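Local coordinates for manganese-binding protein (Chlamydia trachomatis, PDB 6NSI) that binds iron, manganese and nickel ions, with a preference for ferrous iron, and delivers them to the membrane permease of an ABC transporter for import, at residues A112-K115 against E116-A119; E144-D147 against R148-A151; F171-F174 against T175-Y178; F267-F270 against Q271-R275. All coordinates share one frame; numbering follows the deposited sequence.

Contact 1 (A112-K115 against E116-A119); sequences AAVK and EMAA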
ATOM      1  N   ALA A 112      -0.200 -11.243  -6.575  1.00 30.98           N
ATOM      2  CA  ALA A 112      -1.446 -12.004  -6.580  1.00 36.64           C
ATOM      3  C   ALA A 112      -2.635 -11.119  -6.947  1.00 40.89           C
ATOM      4  O   ALA A 112      -3.509 -11.532  -7.717  1.00 35.44           O
ATOM      5  CB  ALA A 112      -1.666 -12.659  -5.218  1.00 32.62           C
ATOM      6  N   ALA A 113      -2.681  -9.895  -6.401  1.00 37.68           N
ATOM      7  CA  ALA A 113      -3.709  -8.936  -6.797  1.00 31.52           C
ATOM      8  C   ALA A 113      -3.688  -8.705  -8.304  1.00 33.30           C
ATOM      9  O   ALA A 113      -4.734  -8.697  -8.962  1.00 35.33           O
ATOM     10  CB  ALA A 113      -3.502  -7.614  -6.050  1.00 31.43           C
ATOM     11  N   VAL A 114      -2.498  -8.502  -8.869  1.00 34.03           N
ATOM     12  CA  VAL A 114      -2.405  -8.296 -10.308  1.00 34.38           C
ATOM     13  C   VAL A 114      -2.874  -9.535 -11.065  1.00 42.71           C
ATOM     14  O   VAL A 114      -3.489  -9.420 -12.137  1.00 40.32           O
ATOM     15  CB  VAL A 114      -0.971  -7.883 -10.677  1.00 36.24           C
ATOM     16  CG1 VAL A 114      -0.766  -7.918 -12.173  1.00 36.07           C
ATOM     17  CG2 VAL A 114      -0.689  -6.480 -10.129  1.00 33.73           C
ATOM     18  N   LYS A 115      -2.669 -10.713 -10.481  1.00 34.07           N
ATOM     19  CA  LYS A 115      -3.147 -11.962 -11.118  1.00 41.65           C
ATOM     20  C   LYS A 115      -4.665 -11.889 -11.239  1.00 42.06           C
ATOM     21  O   LYS A 115      -5.174 -12.292 -12.261  1.00 43.07           O
ATOM     22  CB  LYS A 115      -2.716 -13.201 -10.334  1.00 41.18           C
ATOM     23  CG  LYS A 115      -2.309 -14.378 -11.205  1.00 57.11           C
ATOM     24  CD  LYS A 115      -1.753 -15.537 -10.433  1.00 57.84           C
ATOM     25  CE  LYS A 115      -0.671 -15.106  -9.473  1.00 61.17           C
ATOM     26  NZ  LYS A 115       0.560 -14.684 -10.178  1.00 55.87           N
ATOM     27  N   GLU A 116      -5.340 -11.384 -10.213  1.00 37.68           N
ATOM     28  CA  GLU A 116      -6.793 -11.252 -10.260  1.00 36.55           C
ATOM     29  C   GLU A 116      -7.217 -10.177 -11.253  1.00 37.97           C
ATOM     30  O   GLU A 116      -8.221 -10.339 -11.953  1.00 43.49           O
ATOM     31  CB  GLU A 116      -7.340 -10.936  -8.870  1.00 43.64           C
ATOM     32  CG  GLU A 116      -7.008 -11.986  -7.830  1.00 44.79           C
ATOM     33  CD  GLU A 116      -7.601 -13.335  -8.168  1.00 50.01           C
ATOM     34  OE1 GLU A 116      -8.773 -13.388  -8.601  1.00 50.24           O
ATOM     35  OE2 GLU A 116      -6.886 -14.344  -8.006  1.00 55.29           O
ATOM     36  N   MET A 117      -6.476  -9.066 -11.316  1.00 39.03           N
ATOM     37  CA  MET A 117      -6.739  -8.051 -12.332  1.00 37.80           C
ATOM     38  C   MET A 117      -6.728  -8.660 -13.731  1.00 45.60           C
ATOM     39  O   MET A 117      -7.682  -8.494 -14.498  1.00 44.22           O
ATOM     40  CB  MET A 117      -5.707  -6.933 -12.252  1.00 33.97           C
ATOM     41  CG  MET A 117      -5.632  -6.184 -10.913  1.00 36.96           C
ATOM     42  SD  MET A 117      -4.388  -4.889 -11.071  1.00 30.59           S
ATOM     43  CE  MET A 117      -3.832  -4.694  -9.365  1.00 31.62           C
ATOM     44  N   ALA A 118      -5.642  -9.352 -14.083  1.00 38.48           N
ATOM     45  CA  ALA A 118      -5.540  -9.977 -15.402  1.00 41.55           C
ATOM     46  C   ALA A 118      -6.707 -10.919 -15.663  1.00 46.19           C
ATOM     47  O   ALA A 118      -7.354 -10.851 -16.718  1.00 48.47           O
ATOM     48  CB  ALA A 118      -4.219 -10.732 -15.520  1.00 36.92           C
ATOM     49  N   ALA A 119      -6.983 -11.821 -14.719  1.00 45.93           N
ATOM     50  CA  ALA A 119      -8.075 -12.768 -14.912  1.00 44.88           C
ATOM     51  C   ALA A 119      -9.384 -12.028 -15.135  1.00 50.18           C
ATOM     52  O   ALA A 119     -10.097 -12.280 -16.114  1.00 53.91           O
ATOM     53  CB  ALA A 119      -8.176 -13.708 -13.711  1.00 45.95           C
TER
HETATM   54  O   HOH W   1      -4.108 -14.175  -7.507  1.00 38.77           O

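Contact 2 (E144-D147 against R148-A151); sequences EELD and RWAA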
ATOM      1  N   GLU A 144       7.799 -10.204  -9.508  1.00 39.47           N
ATOM      2  CA  GLU A 144       8.518 -11.211  -8.739  1.00 33.54           C
ATOM      3  C   GLU A 144       9.980 -10.825  -8.586  1.00 37.13           C
ATOM      4  O   GLU A 144      10.561 -10.980  -7.506  1.00 36.46           O
ATOM      5  CB  GLU A 144       8.362 -12.587  -9.388  1.00 42.60           C
ATOM      6  CG  GLU A 144       6.963 -13.147  -9.163  1.00 50.24           C
ATOM      7  CD  GLU A 144       6.652 -14.390  -9.979  1.00 64.93           C
ATOM      8  OE1 GLU A 144       7.428 -14.715 -10.910  1.00 67.08           O
ATOM      9  OE2 GLU A 144       5.613 -15.033  -9.693  1.00 62.24           O
ATOM     10  N   GLU A 145      10.584 -10.277  -9.641  1.00 36.49           N
ATOM     11  CA  GLU A 145      11.965  -9.833  -9.517  1.00 40.73           C
ATOM     12  C   GLU A 145      12.071  -8.640  -8.572  1.00 38.63           C
ATOM     13  O   GLU A 145      12.993  -8.568  -7.746  1.00 32.68           O
ATOM     14  CB  GLU A 145      12.531  -9.486 -10.890  1.00 47.20           C
ATOM     15  CG  GLU A 145      14.014  -9.199 -10.865  1.00 55.54           C
ATOM     16  CD  GLU A 145      14.553  -8.927 -12.242  1.00 67.04           C
ATOM     17  OE1 GLU A 145      13.818  -9.201 -13.217  1.00 67.36           O
ATOM     18  OE2 GLU A 145      15.699  -8.434 -12.350  1.00 76.47           O
ATOM     19  N   LEU A 146      11.134  -7.698  -8.694  1.00 33.69           N
ATOM     20  CA  LEU A 146      11.026  -6.584  -7.757  1.00 34.88           C
ATOM     21  C   LEU A 146      10.939  -7.070  -6.312  1.00 32.88           C
ATOM     22  O   LEU A 146      11.593  -6.518  -5.418  1.00 30.83           O
ATOM     23  CB  LEU A 146       9.795  -5.762  -8.123  1.00 32.72           C
ATOM     24  CG  LEU A 146       9.725  -4.258  -7.919  1.00 43.20           C
ATOM     25  CD1 LEU A 146      11.095  -3.621  -8.024  1.00 36.67           C
ATOM     26  CD2 LEU A 146       8.743  -3.673  -8.955  1.00 35.42           C
ATOM     27  N   ASP A 147      10.143  -8.116  -6.068  1.00 28.70           N
ATOM     28  CA  ASP A 147       9.975  -8.642  -4.715  1.00 32.45           C
ATOM     29  C   ASP A 147      11.273  -9.246  -4.180  1.00 36.84           C
ATOM     30  O   ASP A 147      11.647  -9.006  -3.024  1.00 33.23           O
ATOM     31  CB  ASP A 147       8.837  -9.670  -4.706  1.00 31.27           C
ATOM     32  CG  ASP A 147       8.628 -10.295  -3.348  1.00 38.00           C
ATOM     33  OD1 ASP A 147       8.230  -9.569  -2.404  1.00 38.85           O
ATOM     34  OD2 ASP A 147       8.887 -11.507  -3.217  1.00 40.86           O
ATOM     35  N   ARG A 148      11.967 -10.041  -5.003  1.00 34.57           N
ATOM     36  CA  ARG A 148      13.264 -10.580  -4.602  1.00 35.00           C
ATOM     37  C   ARG A 148      14.247  -9.460  -4.298  1.00 35.01           C
ATOM     38  O   ARG A 148      14.983  -9.522  -3.303  1.00 34.05           O
ATOM     39  CB  ARG A 148      13.833 -11.486  -5.707  1.00 37.51           C
ATOM     40  CG  ARG A 148      13.232 -12.883  -5.777  1.00 46.34           C
ATOM     41  CD  ARG A 148      14.048 -13.827  -6.688  1.00 42.48           C
ATOM     42  NE  ARG A 148      14.164 -13.333  -8.061  1.00 52.84           N
ATOM     43  CZ  ARG A 148      13.228 -13.475  -9.003  1.00 54.16           C
ATOM     44  NH1 ARG A 148      12.083 -14.095  -8.731  1.00 50.20           N
ATOM     45  NH2 ARG A 148      13.434 -12.983 -10.222  1.00 52.55           N
ATOM     46  N   TRP A 149      14.297  -8.444  -5.169  1.00 32.31           N
ATOM     47  CA  TRP A 149      15.183  -7.303  -4.955  1.00 35.84           C
ATOM     48  C   TRP A 149      14.886  -6.607  -3.630  1.00 30.58           C
ATOM     49  O   TRP A 149      15.808  -6.240  -2.891  1.00 30.89           O
ATOM     50  CB  TRP A 149      15.050  -6.310  -6.112  1.00 29.30           C
ATOM     51  CG  TRP A 149      15.696  -4.981  -5.814  1.00 33.74           C
ATOM     52  CD1 TRP A 149      17.030  -4.680  -5.882  1.00 33.95           C
ATOM     53  CD2 TRP A 149      15.037  -3.783  -5.381  1.00 32.83           C
ATOM     54  NE1 TRP A 149      17.239  -3.365  -5.535  1.00 32.14           N
ATOM     55  CE2 TRP A 149      16.034  -2.792  -5.219  1.00 30.11           C
ATOM     56  CE3 TRP A 149      13.700  -3.450  -5.122  1.00 25.36           C
ATOM     57  CZ2 TRP A 149      15.738  -1.484  -4.798  1.00 31.94           C
ATOM     58  CZ3 TRP A 149      13.399  -2.152  -4.717  1.00 24.41           C
ATOM     59  CH2 TRP A 149      14.418  -1.182  -4.557  1.00 35.09           C
ATOM     60  N   ALA A 150      13.602  -6.404  -3.321  1.00 27.27           N
ATOM     61  CA  ALA A 150      13.228  -5.744  -2.066  1.00 28.76           C
ATOM     62  C   ALA A 150      13.660  -6.577  -0.865  1.00 30.23           C
ATOM     63  O   ALA A 150      14.287  -6.066   0.073  1.00 26.95           O
ATOM     64  CB  ALA A 150      11.717  -5.494  -2.034  1.00 23.52           C
ATOM     65  N   ALA A 151      13.345  -7.879  -0.892  1.00 33.18           N
ATOM     66  CA  ALA A 151      13.676  -8.742   0.232  1.00 30.86           C
ATOM     67  C   ALA A 151      15.179  -8.774   0.460  1.00 30.10           C
ATOM     68  O   ALA A 151      15.643  -8.701   1.601  1.00 28.71           O
ATOM     69  CB  ALA A 151      13.127 -10.145  -0.014  1.00 32.60           C
TER
HETATM   70  O   HOH W   2      10.284 -15.030 -11.143  1.00 46.05           O

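Contact 3 (F171-F174 against T175-Y178); sequences FSYF and TRRY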
ATOM      1  N   PHE A 171       2.283   0.245   6.696  1.00 22.96           N
ATOM      2  CA  PHE A 171       3.373  -0.651   6.328  1.00 21.87           C
ATOM      3  C   PHE A 171       3.392  -1.935   7.160  1.00 23.10           C
ATOM      4  O   PHE A 171       4.441  -2.580   7.295  1.00 20.45           O
ATOM      5  CB  PHE A 171       4.705   0.092   6.422  1.00 20.62           C
ATOM      6  CG  PHE A 171       4.781   1.300   5.506  1.00 23.27           C
ATOM      7  CD1 PHE A 171       4.410   2.561   5.963  1.00 24.73           C
ATOM      8  CD2 PHE A 171       5.203   1.164   4.187  1.00 21.71           C
ATOM      9  CE1 PHE A 171       4.474   3.673   5.123  1.00 24.70           C
ATOM     10  CE2 PHE A 171       5.269   2.271   3.335  1.00 26.72           C
ATOM     11  CZ  PHE A 171       4.914   3.526   3.804  1.00 19.32           C
ATOM     12  N   SER A 172       2.241  -2.344   7.704  1.00 18.75           N
ATOM     13  CA  SER A 172       2.228  -3.595   8.462  1.00 21.22           C
ATOM     14  C   SER A 172       2.532  -4.802   7.574  1.00 26.42           C
ATOM     15  O   SER A 172       3.283  -5.701   7.978  1.00 25.68           O
ATOM     16  CB  SER A 172       0.888  -3.773   9.182  1.00 25.91           C
ATOM     17  OG  SER A 172       0.842  -2.962  10.347  1.00 21.11           O
ATOM     18  N   TYR A 173       1.947  -4.865   6.371  1.00 26.72           N
ATOM     19  CA  TYR A 173       2.252  -5.988   5.478  1.00 24.67           C
ATOM     20  C   TYR A 173       3.716  -5.976   5.055  1.00 27.63           C
ATOM     21  O   TYR A 173       4.385  -7.018   5.047  1.00 24.99           O
ATOM     22  CB  TYR A 173       1.343  -5.952   4.249  1.00 23.55           C
ATOM     23  CG  TYR A 173      -0.103  -6.209   4.589  1.00 25.85           C
ATOM     24  CD1 TYR A 173      -0.990  -5.151   4.767  1.00 21.86           C
ATOM     25  CD2 TYR A 173      -0.578  -7.502   4.734  1.00 26.95           C
ATOM     26  CE1 TYR A 173      -2.318  -5.377   5.075  1.00 23.54           C
ATOM     27  CE2 TYR A 173      -1.896  -7.743   5.054  1.00 30.34           C
ATOM     28  CZ  TYR A 173      -2.769  -6.684   5.218  1.00 31.21           C
ATOM     29  OH  TYR A 173      -4.089  -6.922   5.532  1.00 26.75           O
ATOM     30  N   PHE A 174       4.207  -4.801   4.655  1.00 21.74           N
ATOM     31  CA  PHE A 174       5.613  -4.591   4.342  1.00 23.57           C
ATOM     32  C   PHE A 174       6.510  -5.114   5.460  1.00 26.30           C
ATOM     33  O   PHE A 174       7.488  -5.838   5.219  1.00 22.86           O
ATOM     34  CB  PHE A 174       5.812  -3.077   4.118  1.00 22.54           C
ATOM     35  CG  PHE A 174       7.208  -2.665   3.745  1.00 23.70           C
ATOM     36  CD1 PHE A 174       8.170  -2.412   4.731  1.00 19.29           C
ATOM     37  CD2 PHE A 174       7.542  -2.471   2.413  1.00 22.72           C
ATOM     38  CE1 PHE A 174       9.440  -2.018   4.386  1.00 21.00           C
ATOM     39  CE2 PHE A 174       8.816  -2.077   2.052  1.00 21.78           C
ATOM     40  CZ  PHE A 174       9.767  -1.836   3.041  1.00 18.92           C
ATOM     41  N   THR A 175       6.195  -4.728   6.697  1.00 21.29           N
ATOM     42  CA  THR A 175       7.028  -5.066   7.844  1.00 18.07           C
ATOM     43  C   THR A 175       7.022  -6.568   8.110  1.00 25.68           C
ATOM     44  O   THR A 175       8.064  -7.162   8.411  1.00 23.77           O
ATOM     45  CB  THR A 175       6.509  -4.319   9.074  1.00 22.62           C
ATOM     46  OG1 THR A 175       6.640  -2.890   8.878  1.00 20.58           O
ATOM     47  CG2 THR A 175       7.251  -4.777  10.331  1.00 20.84           C
ATOM     48  N   ARG A 176       5.840  -7.179   8.046  1.00 23.18           N
ATOM     49  CA  ARG A 176       5.709  -8.617   8.269  1.00 28.48           C
ATOM     50  C   ARG A 176       6.486  -9.417   7.218  1.00 27.10           C
ATOM     51  O   ARG A 176       7.148 -10.411   7.546  1.00 29.87           O
ATOM     52  CB  ARG A 176       4.218  -8.992   8.264  1.00 29.05           C
ATOM     53  CG  ARG A 176       3.890 -10.410   8.789  1.00 34.31           C
ATOM     54  CD  ARG A 176       2.389 -10.757   8.619  1.00 32.72           C
ATOM     55  NE  ARG A 176       1.965 -10.715   7.215  1.00 42.99           N
ATOM     56  CZ  ARG A 176       0.744 -11.043   6.765  1.00 51.38           C
ATOM     57  NH1 ARG A 176      -0.209 -11.438   7.614  1.00 53.82           N
ATOM     58  NH2 ARG A 176       0.469 -10.981   5.456  1.00 40.31           N
ATOM     59  N   ARG A 177       6.432  -8.989   5.950  1.00 25.80           N
ATOM     60  CA  ARG A 177       7.138  -9.709   4.894  1.00 28.16           C
ATOM     61  C   ARG A 177       8.643  -9.463   4.931  1.00 34.11           C
ATOM     62  O   ARG A 177       9.428 -10.415   4.919  1.00 29.60           O
ATOM     63  CB  ARG A 177       6.599  -9.331   3.509  1.00 27.11           C
ATOM     64  CG  ARG A 177       7.421 -10.041   2.388  1.00 26.42           C
ATOM     65  CD  ARG A 177       6.654 -10.211   1.098  1.00 36.17           C
ATOM     66  NE  ARG A 177       7.330 -11.059   0.108  1.00 33.93           N
ATOM     67  CZ  ARG A 177       7.160 -12.382   0.006  1.00 47.13           C
ATOM     68  NH1 ARG A 177       6.357 -13.028   0.851  1.00 36.85           N
ATOM     69  NH2 ARG A 177       7.788 -13.077  -0.945  1.00 41.45           N
ATOM     70  N   TYR A 178       9.066  -8.194   4.949  1.00 27.75           N
ATOM     71  CA  TYR A 178      10.443  -7.838   4.614  1.00 22.98           C
ATOM     72  C   TYR A 178      11.326  -7.543   5.809  1.00 22.26           C
ATOM     73  O   TYR A 178      12.552  -7.543   5.661  1.00 23.83           O
ATOM     74  CB  TYR A 178      10.488  -6.592   3.721  1.00 18.43           C
ATOM     75  CG  TYR A 178       9.797  -6.766   2.397  1.00 27.08           C
ATOM     76  CD1 TYR A 178      10.245  -7.711   1.476  1.00 26.05           C
ATOM     77  CD2 TYR A 178       8.687  -5.992   2.077  1.00 22.99           C
ATOM     78  CE1 TYR A 178       9.603  -7.878   0.259  1.00 28.27           C
ATOM     79  CE2 TYR A 178       8.043  -6.140   0.872  1.00 27.04           C
ATOM     80  CZ  TYR A 178       8.505  -7.079  -0.043  1.00 30.80           C
ATOM     81  OH  TYR A 178       7.838  -7.219  -1.248  1.00 28.15           O
TER
HETATM   82  O   HOH W   3       2.898  -9.453   4.451  1.00 31.27           O

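Contact 4 (F267-F270 against Q271-R275); sequences FSTF and QHNVR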
ATOM      1  N   PHE A 267       5.229   1.372  -9.445  1.00 28.85           N
ATOM      2  CA  PHE A 267       6.406   0.512  -9.366  1.00 29.57           C
ATOM      3  C   PHE A 267       7.625   1.292  -8.893  1.00 35.17           C
ATOM      4  O   PHE A 267       8.332   0.854  -7.982  1.00 30.53           O
ATOM      5  CB  PHE A 267       6.664  -0.158 -10.721  1.00 30.51           C
ATOM      6  CG  PHE A 267       5.525  -1.016 -11.174  1.00 32.70           C
ATOM      7  CD1 PHE A 267       5.376  -2.308 -10.680  1.00 32.76           C
ATOM      8  CD2 PHE A 267       4.569  -0.519 -12.058  1.00 30.96           C
ATOM      9  CE1 PHE A 267       4.311  -3.101 -11.063  1.00 32.67           C
ATOM     10  CE2 PHE A 267       3.499  -1.307 -12.445  1.00 31.22           C
ATOM     11  CZ  PHE A 267       3.372  -2.604 -11.947  1.00 33.57           C
ATOM     12  N   SER A 268       7.881   2.454  -9.495  1.00 30.31           N
ATOM     13  CA  SER A 268       8.970   3.305  -9.036  1.00 33.84           C
ATOM     14  C   SER A 268       8.760   3.753  -7.592  1.00 29.92           C
ATOM     15  O   SER A 268       9.732   3.972  -6.862  1.00 33.03           O
ATOM     16  CB  SER A 268       9.103   4.521  -9.959  1.00 38.48           C
ATOM     17  OG  SER A 268       9.245   4.120 -11.319  1.00 45.23           O
ATOM     18  N   THR A 269       7.503   3.902  -7.171  1.00 29.20           N
ATOM     19  CA  THR A 269       7.206   4.303  -5.796  1.00 30.15           C
ATOM     20  C   THR A 269       7.612   3.212  -4.809  1.00 24.94           C
ATOM     21  O   THR A 269       8.243   3.494  -3.781  1.00 25.65           O
ATOM     22  CB  THR A 269       5.718   4.628  -5.651  1.00 27.93           C
ATOM     23  OG1 THR A 269       5.384   5.725  -6.509  1.00 30.58           O
ATOM     24  CG2 THR A 269       5.418   5.018  -4.206  1.00 27.92           C
ATOM     25  N   PHE A 270       7.254   1.959  -5.110  1.00 29.01           N
ATOM     26  CA  PHE A 270       7.714   0.825  -4.312  1.00 27.91           C
ATOM     27  C   PHE A 270       9.237   0.814  -4.218  1.00 30.84           C
ATOM     28  O   PHE A 270       9.809   0.660  -3.128  1.00 29.65           O
ATOM     29  CB  PHE A 270       7.185  -0.480  -4.922  1.00 27.88           C
ATOM     30  CG  PHE A 270       7.673  -1.726  -4.221  1.00 30.05           C
ATOM     31  CD1 PHE A 270       7.016  -2.204  -3.093  1.00 21.15           C
ATOM     32  CD2 PHE A 270       8.778  -2.435  -4.710  1.00 28.76           C
ATOM     33  CE1 PHE A 270       7.453  -3.351  -2.451  1.00 26.55           C
ATOM     34  CE2 PHE A 270       9.224  -3.596  -4.076  1.00 23.55           C
ATOM     35  CZ  PHE A 270       8.563  -4.054  -2.944  1.00 25.82           C
ATOM     36  N   GLN A 271       9.915   1.003  -5.356  1.00 27.15           N
ATOM     37  CA  GLN A 271      11.374   1.057  -5.341  1.00 32.27           C
ATOM     38  C   GLN A 271      11.872   2.178  -4.432  1.00 29.98           C
ATOM     39  O   GLN A 271      12.762   1.962  -3.597  1.00 28.01           O
ATOM     40  CB  GLN A 271      11.914   1.236  -6.757  1.00 32.04           C
ATOM     41  CG  GLN A 271      11.600   0.062  -7.680  1.00 28.71           C
ATOM     42  CD  GLN A 271      12.117   0.262  -9.103  1.00 41.01           C
ATOM     43  OE1 GLN A 271      11.827   1.271  -9.753  1.00 39.41           O
ATOM     44  NE2 GLN A 271      12.887  -0.709  -9.592  1.00 43.30           N
ATOM     45  N   HIS A 272      11.304   3.384  -4.578  1.00 22.56           N
ATOM     46  CA  HIS A 272      11.726   4.508  -3.746  1.00 30.68           C
ATOM     47  C   HIS A 272      11.537   4.205  -2.262  1.00 29.08           C
ATOM     48  O   HIS A 272      12.406   4.529  -1.437  1.00 29.42           O
ATOM     49  CB  HIS A 272      10.953   5.779  -4.118  1.00 28.23           C
ATOM     50  CG  HIS A 272      11.089   6.875  -3.102  1.00 35.51           C
ATOM     51  ND1 HIS A 272      11.992   7.910  -3.237  1.00 36.81           N
ATOM     52  CD2 HIS A 272      10.457   7.078  -1.918  1.00 38.64           C
ATOM     53  CE1 HIS A 272      11.898   8.710  -2.188  1.00 41.73           C
ATOM     54  NE2 HIS A 272      10.980   8.222  -1.369  1.00 37.79           N
ATOM     55  N   ASN A 273      10.390   3.611  -1.900  1.00 26.72           N
ATOM     56  CA  ASN A 273      10.138   3.278  -0.501  1.00 24.12           C
ATOM     57  C   ASN A 273      11.188   2.308   0.021  1.00 23.49           C
ATOM     58  O   ASN A 273      11.690   2.467   1.138  1.00 23.16           O
ATOM     59  CB  ASN A 273       8.744   2.674  -0.345  1.00 22.81           C
ATOM     60  CG  ASN A 273       7.641   3.730  -0.309  1.00 26.76           C
ATOM     61  OD1 ASN A 273       7.898   4.927  -0.134  1.00 23.87           O
ATOM     62  ND2 ASN A 273       6.408   3.283  -0.458  1.00 17.84           N
ATOM     63  N   VAL A 274      11.526   1.291  -0.778  1.00 24.28           N
ATOM     64  CA  VAL A 274      12.499   0.298  -0.330  1.00 27.11           C
ATOM     65  C   VAL A 274      13.880   0.928  -0.200  1.00 25.10           C
ATOM     66  O   VAL A 274      14.594   0.684   0.778  1.00 26.97           O
ATOM     67  CB  VAL A 274      12.502  -0.913  -1.286  1.00 27.09           C
ATOM     68  CG1 VAL A 274      13.705  -1.823  -1.002  1.00 24.45           C
ATOM     69  CG2 VAL A 274      11.190  -1.692  -1.142  1.00 25.74           C
ATOM     70  N   ARG A 275      14.279   1.744  -1.182  1.00 23.18           N
ATOM     71  CA  ARG A 275      15.562   2.440  -1.110  1.00 25.93           C
ATOM     72  C   ARG A 275      15.631   3.325   0.128  1.00 21.99           C
ATOM     73  O   ARG A 275      16.605   3.280   0.882  1.00 29.43           O
ATOM     74  CB  ARG A 275      15.774   3.285  -2.369  1.00 26.89           C
ATOM     75  CG  ARG A 275      16.205   2.493  -3.594  1.00 43.66           C
ATOM     76  CD  ARG A 275      16.332   3.379  -4.855  1.00 41.82           C
ATOM     77  NE  ARG A 275      15.851   2.670  -6.041  1.00 47.91           N
ATOM     78  CZ  ARG A 275      16.617   1.897  -6.811  1.00 55.29           C
ATOM     79  NH1 ARG A 275      17.911   1.748  -6.523  1.00 57.19           N
ATOM     80  NH2 ARG A 275      16.098   1.272  -7.871  1.00 48.44           N
TER
HETATM   81  O   HOH W   4      12.238   2.596 -11.825  1.00 37.69           O

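Contact 1 (A112-K115 against E116-A119)
Apolar packing between Val114 and Met117, three residues apart on helix 107-124, forms one side of this contact. Met117 swings CG back beside its own backbone N (chi1 -59°) and then runs straight, which carries the thioether along the preceding turn. The methyl end lands on one branch of the valine, with Met117 CE 3.7 Å from Val114 CG2, and the two side chains meet at a slant. Ala113 CB is a looser neighbour of the same CE atom.

Polar contacts gather round Glu116. Its N-H bonds to Ala112 O at 3.1 Å, and a water donates both to Ala112 O (2.7 Å) and to Glu116 OE2 (2.8 Å). The glutamate chain folds at chi2 (-62°), bringing the carboxylate back over the preceding turn, within range of this bridge. OE2 also forms a salt bridge with Lys87, so the water and the lysine together hold that oxygen.

Backbone bonds from Met117, Ala118 and Ala119 to the residues four earlier continue the alpha-helical ladder, Ala118 N to Val114 O being 2.9 Å.

The helix rests Val114, Met117 and Ala118 on helix 9-19, Ala112 and Ala113 on Leu84 of helix 80-85, and Lys115 on Leu140 of helix 129-154.

Contact 2 (E144-D147 against R148-A151)
Arg148 N bonds to Glu144 O at 3.0 Å, and Trp149, Ala150 and Ala151 repeat the same i to i+4 step to Glu145, Leu146 and Asp147. The two segments are thus two consecutive turns of helix 129-154, with all four N-H groups engaged.

Arg148 folds back over the first turn. Its CG lies beside the backbone N (chi1 -78°), and a bend at chi3 (-58°) lays the guanidinium flat against the main chain. One face of that group receives Glu144 O and Glu145 CA, both displaced toward its rim, with NH2 3.5 Å from Glu145 CA. NH2 also touches Glu145 CB at 3.7 Å. The Glu145 carboxylate is nearly parallel to the guanidinium, their planes 15° apart, yet Glu145 OE1 and Arg148 NH2 remain 4.8 Å from each other. On the Glu144 side a water links the two groups, accepting from Arg148 NH1 at 3.2 Å and donating to Glu144 OE1 at 2.9 Å.

Leu146 and Trp149 run side by side in the same direction, Leu146 CD1 3.9 Å from Trp149 CE3. The indole presents its edge to Leu146 O, while its NE1 bonds to Leu286 O. Asp147 is gripped from helix 172-178 by Arg177 and Tyr178.

The chemistry is therefore divided: the arginine meets two acidic neighbours through water and at a distance, without a direct salt bridge to either, and this probably gives a modest electrostatic attraction, whereas Asp147 spends its charge on joining helices.

Contact 3 (F171-F174 against T175-Y178)
Phe171 O, at the N-cap position of helix 172-178, takes two hydrogen bonds from Thr175: one from the backbone N at 2.8 Å and one from the hydroxyl OG1 at 2.7 Å. The two donors reach the carbonyl from opposite faces of its plane, the hydroxyl standing well above it. Thr175 places OG1 beside its own N (chi1 -64°), turning the hydroxyl back to the start of the helix and satisfying it within a buried setting. Arg176, Arg177 and Tyr178 continue the ladder of backbone bonds.

The aromatic contact is edge-to-face: Tyr178 sends its CD2 edge over one face of Phe174, with centroids 5.2 Å apart and planes at 63°. The closest ring carbons, Phe174 CD2 and Tyr178 CD2, are separated by 3.7 Å.

Around Tyr173, Arg176 NH2 approaches the ring edge, 3.7 Å from Tyr173 CD2, and the guanidinium is turned almost perpendicular to the ring (86°). A water donating to Tyr173 O accepts from Arg176 NH2 at 3.0 Å, while NH1 of that arginine holds Asp91 O.

This short helix lies across two longer ones, with Phe174 and Tyr178 packing on both helix 129-154 and helix 266-280. Thr175 lies on Leu164 of strand 164-165, and Tyr173 hydrogen-bonds through OH to Asp100 O, close to the iron ligand His102.

Contact 4 (F267-F270 against Q271-R275)
Val274 lays its CG2 methyl over one face of the Phe270 ring, a CH-pi contact 4.1 Å from the centroid and 17° off the ring normal. The methyl sits somewhat toward the rim, equally near Phe270 CZ and CE2. Phe270 holds CG anti to its backbone N (chi1 177°), which points the ring outward from the helix, where the methyl of the following turn can reach its face. The valine and the phenylalanine thus run obliquely to each other. The same methyl touches Phe270 O at 3.4 Å, the carbonyl to which Val274 N is bonded.

Gln271 turns back instead. Its CG lies beside the backbone N (chi1 -64°) and packs 3.4 Å from Phe267 O, after which the extended chain brings Gln271 OE1 within 3.6 Å of Ser268 CA. A water donates to Gln271 OE1 at 2.5 Å and makes a weak, long contact with Ser268 OG, whose stronger partner is Asn265.

Asn273 sets its amide carbon 3.5 Å from Thr269 O, the carbonyl that accepts its backbone N-H; OD1 of the amide is bound by Tyr258 N. His272 reaches the neighbouring loop, its NE2 bonding to Pro256 O.

Regular i to i+4 bonds place these groups on successive turns of helix 266-280, an amphipathic helix near the C terminus of this solute-binding protein. Its Phe270-Val274 ridge faces helices 129-154 and 172-178, and the Asn273 side chain lies about 11 Å from the bound iron.

From the N terminus the four contacts follow in series; each is a local closure of one helical turn on the next, so none nests in or crosses another. Contact 1 lies on helix 107-124, and contact 2 on the next helix, 129-154, their centres 18 Å apart without touching. Contacts 2, 3 and 4 do meet. Asp147 of contact 2 joins Arg177 of contact 3 by a salt bridge, and Ala150 packs against both Tyr178 of contact 3 and Phe270 of contact 4. Phe174 in turn meets Val274. Helices 129-154, 172-178 and 266-280 are thereby tied into one cluster, with contact 3 nearest the iron site.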